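Local coordinates for putative hemin transport system, substrate-binding protein (Burkholderia cenocepacia J2315, PDB 5GIZ) that binds heme in the periplasm, in a cleft between two lobes, and probably delivers it to a hemin transport system in the inner membrane, at residues Val152-Asn157 against Leu246-Phe251; Asp244-Phe247 against Pro253-Pro256. All coordinates share one frame; numbering follows the deposited sequence.

Contact 1 (Val152-Asn157 against Leu246-Phe251); sequences VLFVLN and LFLLGF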
ATOM      1  N   VAL A 152       0.026  12.007 -13.887  1.00 10.43           N
ATOM      2  CA  VAL A 152       0.532  10.653 -13.739  1.00 10.61           C
ATOM      3  C   VAL A 152      -0.626   9.677 -13.817  1.00 10.61           C
ATOM      4  O   VAL A 152      -1.599   9.829 -13.082  1.00 11.53           O
ATOM      5  CB  VAL A 152       1.242  10.476 -12.380  1.00 10.59           C
ATOM      6  CG1 VAL A 152       1.724   9.037 -12.220  1.00 11.35           C
ATOM      7  CG2 VAL A 152       2.400  11.470 -12.262  1.00 10.78           C
ATOM      8  N   LEU A 153      -0.495   8.654 -14.675  1.00 10.78           N
ATOM      9  CA  LEU A 153      -1.448   7.546 -14.814  1.00 11.32           C
ATOM     10  C   LEU A 153      -0.885   6.391 -14.024  1.00 10.58           C
ATOM     11  O   LEU A 153       0.236   5.993 -14.307  1.00 10.43           O
ATOM     12  CB  LEU A 153      -1.480   7.143 -16.266  1.00 12.58           C
ATOM     13  CG  LEU A 153      -2.345   5.916 -16.574  1.00 14.32           C
ATOM     14  CD1 LEU A 153      -3.798   6.224 -16.358  1.00 15.82           C
ATOM     15  CD2 LEU A 153      -2.059   5.423 -17.998  1.00 15.86           C
ATOM     16  N   PHE A 154      -1.675   5.854 -13.099  1.00 10.54           N
ATOM     17  CA  PHE A 154      -1.350   4.624 -12.395  1.00 10.77           C
ATOM     18  C   PHE A 154      -2.082   3.428 -12.954  1.00 11.41           C
ATOM     19  O   PHE A 154      -3.286   3.385 -12.932  1.00 11.73           O
ATOM     20  CB  PHE A 154      -1.600   4.696 -10.861  1.00 10.79           C
ATOM     21  CG  PHE A 154      -1.200   3.420 -10.166  1.00 11.09           C
ATOM     22  CD1 PHE A 154       0.109   3.114 -10.013  1.00 11.36           C
ATOM     23  CD2 PHE A 154      -2.138   2.479  -9.796  1.00 11.67           C
ATOM     24  CE1 PHE A 154       0.532   1.921  -9.448  1.00 12.33           C
ATOM     25  CE2 PHE A 154      -1.705   1.281  -9.221  1.00 11.56           C
ATOM     26  CZ  PHE A 154      -0.401   1.008  -9.080  1.00 12.08           C
ATOM     27  N   VAL A 155      -1.310   2.502 -13.468  1.00 12.33           N
ATOM     28  CA  VAL A 155      -1.782   1.209 -13.925  1.00 14.30           C
ATOM     29  C   VAL A 155      -1.590   0.180 -12.820  1.00 14.36           C
ATOM     30  O   VAL A 155      -0.447  -0.112 -12.438  1.00 14.70           O
ATOM     31  CB  VAL A 155      -0.962   0.751 -15.133  1.00 15.01           C
ATOM     32  CG1 VAL A 155      -1.356  -0.681 -15.544  1.00 16.60           C
ATOM     33  CG2 VAL A 155      -1.155   1.751 -16.289  1.00 14.62           C
ATOM     34  N   LEU A 156      -2.700  -0.447 -12.417  1.00 16.21           N
ATOM     35  CA  LEU A 156      -2.627  -1.562 -11.480  1.00 18.84           C
ATOM     36  C   LEU A 156      -2.241  -2.852 -12.202  1.00 19.52           C
ATOM     37  O   LEU A 156      -1.347  -3.565 -11.781  1.00 18.71           O
ATOM     38  CB  LEU A 156      -3.977  -1.747 -10.787  1.00 19.86           C
ATOM     39  CG  LEU A 156      -4.019  -2.866  -9.726  1.00 21.17           C
ATOM     40  CD1 LEU A 156      -2.963  -2.628  -8.645  1.00 21.39           C
ATOM     41  CD2 LEU A 156      -5.405  -2.977  -9.134  1.00 21.90           C
ATOM     42  N   ASN A 157      -2.958  -3.130 -13.277  1.00 19.27           N
ATOM     43  CA  ASN A 157      -2.777  -4.355 -14.024  1.00 20.19           C
ATOM     44  C   ASN A 157      -3.421  -4.228 -15.400  1.00 20.85           C
ATOM     45  O   ASN A 157      -3.981  -3.164 -15.764  1.00 18.46           O
ATOM     46  CB  ASN A 157      -3.349  -5.556 -13.233  1.00 21.34           C
ATOM     47  CG  ASN A 157      -4.846  -5.493 -13.058  1.00 21.85           C
ATOM     48  OD1 ASN A 157      -5.586  -5.259 -14.006  1.00 20.21           O
ATOM     49  ND2 ASN A 157      -5.305  -5.734 -11.833  1.00 22.03           N
ATOM     50  N   LEU A 246       3.640  -3.056  -2.551  1.00 11.06           N
ATOM     51  CA  LEU A 246       3.413  -2.861  -1.129  1.00 11.12           C
ATOM     52  C   LEU A 246       4.031  -1.557  -0.619  1.00 10.76           C
ATOM     53  O   LEU A 246       3.400  -0.790   0.097  1.00 10.35           O
ATOM     54  CB  LEU A 246       3.899  -4.032  -0.310  1.00 11.67           C
ATOM     55  CG  LEU A 246       3.830  -3.865   1.226  1.00 12.04           C
ATOM     56  CD1 LEU A 246       2.404  -3.714   1.680  1.00 12.23           C
ATOM     57  CD2 LEU A 246       4.482  -5.088   1.852  1.00 12.67           C
ATOM     58  N   PHE A 247       5.232  -1.280  -1.063  1.00 11.04           N
ATOM     59  CA  PHE A 247       5.940  -0.075  -0.677  1.00 11.21           C
ATOM     60  C   PHE A 247       5.193   1.143  -1.200  1.00 11.03           C
ATOM     61  O   PHE A 247       4.967   2.100  -0.469  1.00 10.59           O
ATOM     62  CB  PHE A 247       7.356  -0.156  -1.277  1.00 11.68           C
ATOM     63  CG  PHE A 247       8.265   1.015  -1.008  1.00 12.69           C
ATOM     64  CD1 PHE A 247       8.269   1.692   0.181  1.00 13.17           C
ATOM     65  CD2 PHE A 247       9.223   1.312  -1.905  1.00 15.25           C
ATOM     66  CE1 PHE A 247       9.163   2.692   0.437  1.00 12.97           C
ATOM     67  CE2 PHE A 247      10.119   2.347  -1.659  1.00 15.19           C
ATOM     68  CZ  PHE A 247      10.016   3.078  -0.492  1.00 14.06           C
ATOM     69  N   LEU A 248       4.808   1.124  -2.469  1.00 10.75           N
ATOM     70  CA  LEU A 248       4.133   2.284  -3.066  1.00 11.15           C
ATOM     71  C   LEU A 248       2.763   2.525  -2.437  1.00 11.17           C
ATOM     72  O   LEU A 248       2.403   3.673  -2.095  1.00 10.72           O
ATOM     73  CB  LEU A 248       3.982   2.042  -4.580  1.00 11.32           C
ATOM     74  CG  LEU A 248       3.216   3.093  -5.373  1.00 12.12           C
ATOM     75  CD1 LEU A 248       3.818   4.475  -5.296  1.00 11.91           C
ATOM     76  CD2 LEU A 248       3.064   2.624  -6.823  1.00 12.03           C
ATOM     77  N   LEU A 249       1.949   1.472  -2.311  1.00 11.10           N
ATOM     78  CA  LEU A 249       0.499   1.620  -2.086  1.00 11.83           C
ATOM     79  C   LEU A 249       0.048   1.273  -0.680  1.00 12.20           C
ATOM     80  O   LEU A 249      -1.139   1.467  -0.369  1.00 12.33           O
ATOM     81  CB  LEU A 249      -0.273   0.744  -3.063  1.00 12.26           C
ATOM     82  CG  LEU A 249      -0.051   1.003  -4.559  1.00 13.29           C
ATOM     83  CD1 LEU A 249      -0.650  -0.136  -5.381  1.00 13.89           C
ATOM     84  CD2 LEU A 249      -0.573   2.371  -4.961  1.00 13.87           C
ATOM     85  N   GLY A 250       0.938   0.731   0.153  1.00 11.69           N
ATOM     86  CA  GLY A 250       0.509   0.117   1.400  1.00 11.80           C
ATOM     87  C   GLY A 250      -0.028   1.046   2.472  1.00 11.70           C
ATOM     88  O   GLY A 250      -0.816   0.576   3.328  1.00 12.30           O
ATOM     89  N   PHE A 251       0.397   2.313   2.467  1.00 10.95           N
ATOM     90  CA  PHE A 251      -0.011   3.242   3.548  1.00 10.62           C
ATOM     91  C   PHE A 251       0.355   2.683   4.916  1.00 10.71           C
ATOM     92  O   PHE A 251      -0.506   2.436   5.768  1.00 11.41           O
ATOM     93  CB  PHE A 251      -1.510   3.632   3.393  1.00 10.87           C
ATOM     94  CG  PHE A 251      -1.663   4.772   2.504  1.00 10.68           C
ATOM     95  CD1 PHE A 251      -1.742   4.589   1.136  1.00 10.87           C
ATOM     96  CD2 PHE A 251      -1.547   6.066   2.990  1.00 10.93           C
ATOM     97  CE1 PHE A 251      -1.803   5.648   0.281  1.00 11.00           C
ATOM     98  CE2 PHE A 251      -1.549   7.150   2.124  1.00 11.03           C
ATOM     99  CZ  PHE A 251      -1.661   6.942   0.776  1.00 10.89           C
TER

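Contact 2 (Asp244-Phe247 against Pro253-Pro256); sequences DALF and PRLP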
ATOM      1  N   ASP A 244       7.749  -1.139  -6.188  1.00 12.75           N
ATOM      2  CA  ASP A 244       7.104  -2.277  -5.533  1.00 13.18           C
ATOM      3  C   ASP A 244       5.730  -1.948  -5.006  1.00 12.32           C
ATOM      4  O   ASP A 244       5.565  -0.897  -4.396  1.00 11.63           O
ATOM      5  CB  ASP A 244       8.027  -2.686  -4.395  1.00 15.12           C
ATOM      6  CG  ASP A 244       7.454  -3.671  -3.500  1.00 16.33           C
ATOM      7  OD1 ASP A 244       7.507  -4.910  -3.815  1.00 18.77           O
ATOM      8  OD2 ASP A 244       6.966  -3.289  -2.452  1.00 13.73           O
ATOM      9  N   ALA A 245       4.734  -2.795  -5.243  1.00 12.12           N
ATOM     10  CA  ALA A 245       3.362  -2.454  -4.928  1.00 12.04           C
ATOM     11  C   ALA A 245       3.148  -2.195  -3.427  1.00 11.45           C
ATOM     12  O   ALA A 245       2.458  -1.232  -3.071  1.00 11.37           O
ATOM     13  CB  ALA A 245       2.431  -3.587  -5.327  1.00 12.83           C
ATOM     14  N   LEU A 246       3.640  -3.056  -2.551  1.00 11.06           N
ATOM     15  CA  LEU A 246       3.413  -2.861  -1.129  1.00 11.12           C
ATOM     16  C   LEU A 246       4.031  -1.557  -0.619  1.00 10.76           C
ATOM     17  O   LEU A 246       3.400  -0.790   0.097  1.00 10.35           O
ATOM     18  CB  LEU A 246       3.899  -4.032  -0.310  1.00 11.67           C
ATOM     19  CG  LEU A 246       3.830  -3.865   1.226  1.00 12.04           C
ATOM     20  CD1 LEU A 246       2.404  -3.714   1.680  1.00 12.23           C
ATOM     21  CD2 LEU A 246       4.482  -5.088   1.852  1.00 12.67           C
ATOM     22  N   PHE A 247       5.232  -1.280  -1.063  1.00 11.04           N
ATOM     23  CA  PHE A 247       5.940  -0.075  -0.677  1.00 11.21           C
ATOM     24  C   PHE A 247       5.193   1.143  -1.200  1.00 11.03           C
ATOM     25  O   PHE A 247       4.967   2.100  -0.469  1.00 10.59           O
ATOM     26  CB  PHE A 247       7.356  -0.156  -1.277  1.00 11.68           C
ATOM     27  CG  PHE A 247       8.265   1.015  -1.008  1.00 12.69           C
ATOM     28  CD1 PHE A 247       8.269   1.692   0.181  1.00 13.17           C
ATOM     29  CD2 PHE A 247       9.223   1.312  -1.905  1.00 15.25           C
ATOM     30  CE1 PHE A 247       9.163   2.692   0.437  1.00 12.97           C
ATOM     31  CE2 PHE A 247      10.119   2.347  -1.659  1.00 15.19           C
ATOM     32  CZ  PHE A 247      10.016   3.078  -0.492  1.00 14.06           C
ATOM     33  N   PRO A 253       4.144   2.345   7.801  1.00 10.68           N
ATOM     34  CA  PRO A 253       5.137   3.181   8.461  1.00 11.05           C
ATOM     35  C   PRO A 253       6.222   3.705   7.545  1.00 11.05           C
ATOM     36  O   PRO A 253       7.023   4.525   7.948  1.00 12.19           O
ATOM     37  CB  PRO A 253       5.676   2.301   9.597  1.00 11.52           C
ATOM     38  CG  PRO A 253       5.341   0.927   9.168  1.00 11.67           C
ATOM     39  CD  PRO A 253       4.098   0.985   8.367  1.00 11.34           C
ATOM     40  N   ARG A 254       6.322   3.166   6.329  1.00 10.46           N
ATOM     41  CA  ARG A 254       7.287   3.693   5.343  1.00 10.22           C
ATOM     42  C   ARG A 254       6.737   4.764   4.450  1.00 10.03           C
ATOM     43  O   ARG A 254       7.372   5.180   3.495  1.00 10.26           O
ATOM     44  CB  ARG A 254       7.852   2.552   4.462  1.00 10.16           C
ATOM     45  CG  ARG A 254       8.686   1.521   5.203  1.00 10.39           C
ATOM     46  CD  ARG A 254       9.294   0.456   4.276  1.00 10.49           C
ATOM     47  NE  ARG A 254       8.278  -0.389   3.687  1.00 10.80           N
ATOM     48  CZ  ARG A 254       8.448  -1.164   2.588  1.00 11.18           C
ATOM     49  NH1 ARG A 254       9.575  -1.101   1.885  1.00 11.71           N
ATOM     50  NH2 ARG A 254       7.468  -1.943   2.163  1.00 11.36           N
ATOM     51  N   LEU A 255       5.548   5.271   4.789  1.00  9.66           N
ATOM     52  CA  LEU A 255       4.915   6.274   3.934  1.00  9.58           C
ATOM     53  C   LEU A 255       5.880   7.444   3.585  1.00  9.35           C
ATOM     54  O   LEU A 255       5.953   7.854   2.456  1.00  9.01           O
ATOM     55  CB  LEU A 255       3.616   6.812   4.553  1.00  9.93           C
ATOM     56  CG  LEU A 255       2.872   7.806   3.666  1.00 10.13           C
ATOM     57  CD1 LEU A 255       2.256   7.214   2.427  1.00 10.18           C
ATOM     58  CD2 LEU A 255       1.790   8.491   4.476  1.00 10.44           C
ATOM     59  N   PRO A 256       6.590   8.011   4.563  1.00  9.80           N
ATOM     60  CA  PRO A 256       7.472   9.143   4.252  1.00  9.90           C
ATOM     61  C   PRO A 256       8.540   8.781   3.221  1.00  9.92           C
ATOM     62  O   PRO A 256       8.744   9.543   2.270  1.00  9.92           O
ATOM     63  CB  PRO A 256       8.064   9.504   5.594  1.00 10.04           C
ATOM     64  CG  PRO A 256       7.019   9.042   6.583  1.00 10.11           C
ATOM     65  CD  PRO A 256       6.578   7.716   6.011  1.00  9.93           C
TER
HETATM   66  O   HOH W   1       7.834  -3.920   0.025  1.00 10.57           O

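Contact 1 (Val152-Asn157 against Leu246-Phe251)
Phe154, on a strand of the C-terminal lobe of this periplasmic binding protein, meets Leu248 and Leu249 from the short helix 245-249. The meeting is that of a sheet face with a helix, since strand 151-159 belongs to the mixed sheet of that lobe and pairs in parallel with strands 182-183 and 206-210. All of the contact across the two segments is apolar, and it is small: 122 Å² is buried, both sides summed.

Phe154 supplies the largest share. With CG anti to its N (chi1 -178°), the ring reaches away from the strand toward the helix, while the two leucines extend from the opposite direction. Leu248 meets the ring at CE1 and Leu249 at the neighbouring CZ, both obliquely; CD2 of Leu248 lies 3.7 Å from CE1 of Phe154. The two leucines use different first torsions to get there: Leu248 has CG beside its carbonyl carbon, Leu249 beside its N (chi1 -59°).

Around this contact the side chain of Phe154 also touches Ala166, Leu208 and Ala172, and it adjoins Tyr191. Ala172 and Tyr191 bind heme in another structure of this protein, so Phe154 borders residues of the heme site. One atom further round the ring from CE1, CZ of Phe154 stands 3.9 Å from CD1 of Leu249.

Contact 2 (Asp244-Phe247 against Pro253-Pro256)
Two donors converge on OD2 of Asp244: a water whose oxygen is 2.7 Å from OD2 and which donates a hydrogen bond to it, and the backbone N of Phe247 at 3.0 Å. The second bond is fairly straight, with an angle of 162° at the hydrogen, and it reaches OD2 on the anti side, 21° out of the carboxylate plane. It is an N-cap bond, in which the side chain just before helix 245-249 takes up an N-H of the first turn.

The same water links the two segments. It accepts from NH2 of Arg254, 2.9 Å from the water oxygen, and lies in the plane of the guanidinium at its edge. The direct separation of OD2 of Asp244 and NH2 of Arg254 is 4.8 Å, so the opposite charges are joined through water and may still attract weakly. The stronger polar partner of Arg254 is Glu17, which forms a salt bridge with NE; Tyr41 adds a cation-pi contact.

Most of the 162 Å² buried here, both sides summed, comes from Arg254 and Phe247. CD1 of Phe247 lies over one face of the Arg254 guanidinium, off-centre toward its rim and 3.5 Å from NH1 of Arg254; the two planes are only 19° apart. A bend at chi3 shapes the arginine chain that carries the group there. Leu246 CG approaches the guanidinium edge, 4.2 Å from NH2 of Arg254. Arg254 is itself the N-cap residue of helix 255-269, and the arrangement is a short connection between two successive helices, the N-capped first bridged to the start of the second.

How the contacts relate
After the N-terminal lobe and the long helix 118-141, the chain enters strand 151-159, which supplies one side of contact 1. It then passes through 88 intervening residues of further strands and helices before helix 245-249 closes that long loop. Contact 2 closes a much shorter one: only five residues separate Asp244-Phe247 from Pro253-Pro256. It opens at Asp244, inside the span closed by contact 1, and ends at Pro256, beyond it, so the two spans cross. Their centres lie 10 Å apart, and helix 245-249 serves both. Through contact 1 this helix meets the sheet of the C-terminal lobe; through contact 2 it meets the start of the C-terminal helix 255-269.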